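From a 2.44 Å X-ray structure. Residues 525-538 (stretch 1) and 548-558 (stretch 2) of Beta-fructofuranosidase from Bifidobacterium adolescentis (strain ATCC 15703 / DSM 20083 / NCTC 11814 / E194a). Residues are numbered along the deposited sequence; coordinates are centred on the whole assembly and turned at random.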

# COMPACT_ATOMS: atom_id res chain seq x y z
N HIS A 525 18.24 20.14 -12.69
CA HIS A 525 19.46 20.41 -11.93
C HIS A 525 19.56 21.90 -11.66
O HIS A 525 19.62 22.71 -12.60
CB HIS A 525 20.70 19.92 -12.69
CG HIS A 525 20.88 18.44 -12.65
ND1 HIS A 525 21.34 17.78 -11.53
CD2 HIS A 525 20.65 17.48 -13.58
CE1 HIS A 525 21.40 16.48 -11.78
NE2 HIS A 525 20.98 16.28 -13.01
N LEU A 526 19.59 22.27 -10.38
CA LEU A 526 19.71 23.66 -9.96
C LEU A 526 21.14 23.95 -9.54
O LEU A 526 21.82 23.10 -8.96
CB LEU A 526 18.75 23.96 -8.81
CG LEU A 526 17.27 23.68 -9.09
CD1 LEU A 526 16.46 23.76 -7.81
CD2 LEU A 526 16.72 24.63 -10.13
N ALA A 527 21.60 25.17 -9.83
CA ALA A 527 22.98 25.56 -9.60
C ALA A 527 23.20 26.25 -8.26
O ALA A 527 24.35 26.50 -7.90
CB ALA A 527 23.47 26.48 -10.72
N ASP A 528 22.14 26.57 -7.53
CA ASP A 528 22.27 27.39 -6.33
C ASP A 528 21.08 27.11 -5.41
O ASP A 528 20.29 26.20 -5.65
CB ASP A 528 22.35 28.87 -6.70
CG ASP A 528 21.33 29.27 -7.74
OD1 ASP A 528 20.11 29.11 -7.47
OD2 ASP A 528 21.73 29.72 -8.83
N ASP A 529 20.97 27.90 -4.35
CA ASP A 529 19.90 27.77 -3.36
C ASP A 529 18.88 28.89 -3.46
O ASP A 529 18.18 29.17 -2.48
CB ASP A 529 20.50 27.71 -1.96
CG ASP A 529 19.65 26.90 -1.00
OD1 ASP A 529 19.51 25.68 -1.23
OD2 ASP A 529 19.12 27.49 -0.03
N ALA A 530 18.77 29.53 -4.62
CA ALA A 530 17.90 30.68 -4.79
C ALA A 530 16.44 30.26 -4.84
O ALA A 530 16.10 29.09 -5.03
CB ALA A 530 18.28 31.45 -6.05
N ASP A 531 15.56 31.25 -4.67
CA ASP A 531 14.12 31.00 -4.75
C ASP A 531 13.76 30.47 -6.13
O ASP A 531 14.28 30.93 -7.15
CB ASP A 531 13.35 32.29 -4.48
CG ASP A 531 13.28 32.63 -3.00
OD1 ASP A 531 13.91 31.91 -2.20
OD2 ASP A 531 12.61 33.62 -2.64
N ALA A 532 12.86 29.49 -6.16
CA ALA A 532 12.48 28.85 -7.41
C ALA A 532 11.07 28.29 -7.29
O ALA A 532 10.57 28.05 -6.18
CB ALA A 532 13.46 27.74 -7.80
N ILE A 533 10.44 28.07 -8.44
CA ILE A 533 9.08 27.56 -8.50
C ILE A 533 8.96 26.62 -9.69
O ILE A 533 9.47 26.89 -10.78
CB ILE A 533 8.05 28.72 -8.61
CG1 ILE A 533 6.63 28.17 -8.73
CG2 ILE A 533 8.38 29.64 -9.77
CD1 ILE A 533 5.60 29.02 -8.03
N MET A 534 8.29 25.48 -9.47
CA MET A 534 8.03 24.50 -10.51
C MET A 534 6.55 24.17 -10.51
O MET A 534 6.05 23.52 -9.58
CB MET A 534 8.87 23.23 -10.30
CG MET A 534 10.33 23.37 -10.71
SD MET A 534 11.34 21.94 -10.27
CE MET A 534 10.68 20.70 -11.38
N VAL A 535 5.83 24.63 -11.53
CA VAL A 535 4.42 24.29 -11.71
C VAL A 535 4.36 22.88 -12.30
O VAL A 535 4.73 22.66 -13.45
CB VAL A 535 3.71 25.30 -12.61
CG1 VAL A 535 2.27 24.87 -12.87
CG2 VAL A 535 3.76 26.69 -12.00
N LEU A 536 3.88 21.92 -11.50
CA LEU A 536 3.87 20.53 -11.93
C LEU A 536 2.57 20.14 -12.63
O LEU A 536 2.60 19.38 -13.61
CB LEU A 536 4.12 19.61 -10.73
CG LEU A 536 5.29 19.97 -9.81
CD1 LEU A 536 5.40 18.97 -8.67
CD2 LEU A 536 6.59 20.04 -10.60
N ALA A 537 1.44 20.63 -12.15
CA ALA A 537 0.15 20.27 -12.73
C ALA A 537 -0.91 21.25 -12.27
O ALA A 537 -0.77 21.91 -11.23
CB ALA A 537 -0.25 18.84 -12.36
N LYS A 538 -1.97 21.34 -13.06
CA LYS A 538 -3.15 22.12 -12.73
C LYS A 538 -4.38 21.24 -12.91
O LYS A 538 -4.34 20.22 -13.60
CB LYS A 538 -3.28 23.37 -13.62
CG LYS A 538 -2.32 24.50 -13.26
CD LYS A 538 -2.01 25.37 -14.48
CE LYS A 538 -1.68 26.79 -14.07
NZ LYS A 538 -0.79 27.47 -15.05
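Stretch 2, residues 548-558: TELLLQRTDGV

Stretch 2 lies alongside stretch 1 as the neighbouring strand of an antiparallel sheet. Residues 548-555 are extended and run against 532-538, the two axes making an angle of 172° and approaching to 4.6 Å. Ala532 pairs with Arg554 and Met534 with Leu552 as hydrogen-bonded pairs: Arg554 N donates to Ala532 O (2.8 Å), Ala532 N to Arg554 O (3.2 Å), Met534 N to Leu552 O (2.7 Å) and Leu552 N to Met534 O (2.9 Å). Between them the strands draw closer, Ile533 CA lying 4.3 Å from Gln553 CA.

The ladder is interrupted by a beta bulge at Leu536, where stretch 1 spends one residue more than its partner. Leu550 O therefore receives two amides, Leu536 N at 2.8 Å and, weakly, Ala537 N at 3.4 Å, while Leu550 N returns a bond to Ala537 O (2.8 Å). With phi/psi of -91/-39, Leu536 leaves the extended conformation and its CA-to-CB bond turns toward stretch 2. Its side chain fits against Leu550 and Leu552, with Leu536 CB 4.1 Å from Leu550 CG and Leu536 CD1 4.5 Å from Leu552 CB. Ala537 CB lies 4.4 Å from Leu550 CB.

On the face carrying Ile533, Val535 and Lys538, Leu551 is the central bump: its CD2 packs 3.6 Å from Val535 CG2 and its CD1 3.9 Å from Ile533 CD1. Farther along, Glu549 OE2 comes within 3.7 Å of Lys538 CE, but its 4.2 Å distance from Lys538 NZ is too long for a salt bridge.

Arg554 has the largest area covered by the other stretch, 152 Å²; it leaves the face it shares with Ala532 and Met534 and reaches into the loop 527-531. Its guanidinium meets the loop carbonyls: Ala530 O, near its plane, accepts from both NE (2.7 Å) and NH2 (2.8 Å) of Arg554, and Asp528 O takes a weak bond from Arg554 NH2 (3.0 Å). Leu526 CD1 lies 3.7 Å from Arg554 NH2, a van der Waals contact of a methyl with the guanidinium. Asp529 OD1 forms a salt bridge to Arg554 NH1 at 3.5 Å, out of the guanidinium plane, and water 3 links the same two atoms.

Beyond the strand, Thr555 to Val558 form a type I' turn. Asp531 OD1 accepts a hydrogen bond from Asp556 N (2.9 Å). Gly557 takes a positive phi, which favours glycine, and Asp529 OD2 rests 3.5 Å from Gly557 CA.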

# COMPACT_ATOMS: atom_id res chain seq x y z
N THR A 548 -7.23 24.04 -9.05
CA THR A 548 -6.13 23.55 -8.24
C THR A 548 -4.81 23.75 -8.99
O THR A 548 -4.78 23.78 -10.23
CB THR A 548 -6.27 22.07 -7.87
OG1 THR A 548 -6.36 21.27 -9.06
CG2 THR A 548 -7.52 21.87 -7.03
N GLU A 549 -3.73 23.86 -8.22
CA GLU A 549 -2.40 24.05 -8.78
C GLU A 549 -1.41 23.31 -7.90
O GLU A 549 -1.46 23.42 -6.67
CB GLU A 549 -2.04 25.54 -8.86
CG GLU A 549 -0.92 25.85 -9.84
CD GLU A 549 -0.59 27.32 -9.90
OE1 GLU A 549 -0.91 28.06 -8.94
OE2 GLU A 549 0.00 27.75 -10.92
N LEU A 550 -0.53 22.53 -8.52
CA LEU A 550 0.46 21.72 -7.83
C LEU A 550 1.85 22.28 -8.12
O LEU A 550 2.27 22.33 -9.28
CB LEU A 550 0.37 20.26 -8.25
CG LEU A 550 1.41 19.30 -7.65
CD1 LEU A 550 1.25 19.24 -6.14
CD2 LEU A 550 1.28 17.91 -8.26
N LEU A 551 2.56 22.69 -7.07
CA LEU A 551 3.86 23.32 -7.22
C LEU A 551 4.90 22.64 -6.35
O LEU A 551 4.59 22.12 -5.27
CB LEU A 551 3.83 24.81 -6.84
CG LEU A 551 2.60 25.64 -7.22
CD1 LEU A 551 2.68 27.00 -6.53
CD2 LEU A 551 2.52 25.81 -8.72
N LEU A 552 6.14 22.66 -6.82
CA LEU A 552 7.31 22.57 -5.96
C LEU A 552 7.93 23.96 -5.91
O LEU A 552 8.27 24.54 -6.95
CB LEU A 552 8.33 21.55 -6.47
CG LEU A 552 9.46 21.29 -5.47
CD1 LEU A 552 8.97 20.41 -4.32
CD2 LEU A 552 10.68 20.70 -6.14
N GLN A 553 8.05 24.51 -4.70
CA GLN A 553 8.47 25.90 -4.55
C GLN A 553 9.50 25.99 -3.44
O GLN A 553 9.33 25.41 -2.37
CB GLN A 553 7.27 26.80 -4.24
CG GLN A 553 7.63 28.24 -3.97
CD GLN A 553 6.42 29.15 -4.00
OE1 GLN A 553 6.49 30.28 -4.48
NE2 GLN A 553 5.29 28.65 -3.50
N ARG A 554 10.58 26.73 -3.70
CA ARG A 554 11.60 27.00 -2.71
C ARG A 554 11.59 28.49 -2.37
O ARG A 554 11.58 29.33 -3.27
CB ARG A 554 12.99 26.59 -3.20
CG ARG A 554 14.09 26.85 -2.18
CD ARG A 554 15.38 26.15 -2.55
NE ARG A 554 15.92 26.65 -3.81
CZ ARG A 554 16.93 26.09 -4.47
NH1 ARG A 554 17.51 25.00 -3.98
NH2 ARG A 554 17.35 26.61 -5.61
N THR A 555 11.58 28.80 -1.08
CA THR A 555 11.54 30.17 -0.61
C THR A 555 12.42 30.29 0.62
O THR A 555 12.16 29.63 1.63
CB THR A 555 10.10 30.60 -0.29
OG1 THR A 555 9.30 30.46 -1.47
CG2 THR A 555 10.07 32.05 0.16
N ASP A 556 13.46 31.12 0.53
CA ASP A 556 14.40 31.34 1.63
C ASP A 556 14.97 30.02 2.14
O ASP A 556 15.00 29.75 3.35
CB ASP A 556 13.75 32.14 2.76
CG ASP A 556 13.12 33.44 2.27
OD1 ASP A 556 13.64 34.02 1.29
OD2 ASP A 556 12.10 33.87 2.86
N GLY A 557 15.42 29.19 1.21
CA GLY A 557 16.08 27.95 1.54
C GLY A 557 15.18 26.78 1.86
O GLY A 557 15.68 25.65 1.99
N VAL A 558 13.87 26.99 2.00
CA VAL A 558 12.94 25.93 2.35
C VAL A 558 12.23 25.49 1.08
O VAL A 558 11.60 26.30 0.39
CB VAL A 558 11.92 26.40 3.41
CG1 VAL A 558 10.95 25.28 3.74
CG2 VAL A 558 12.65 26.88 4.65
O HOH W 1 18.65 25.52 1.82
O HOH W 2 15.58 30.13 -1.75
O HOH W 3 17.47 24.07 -1.21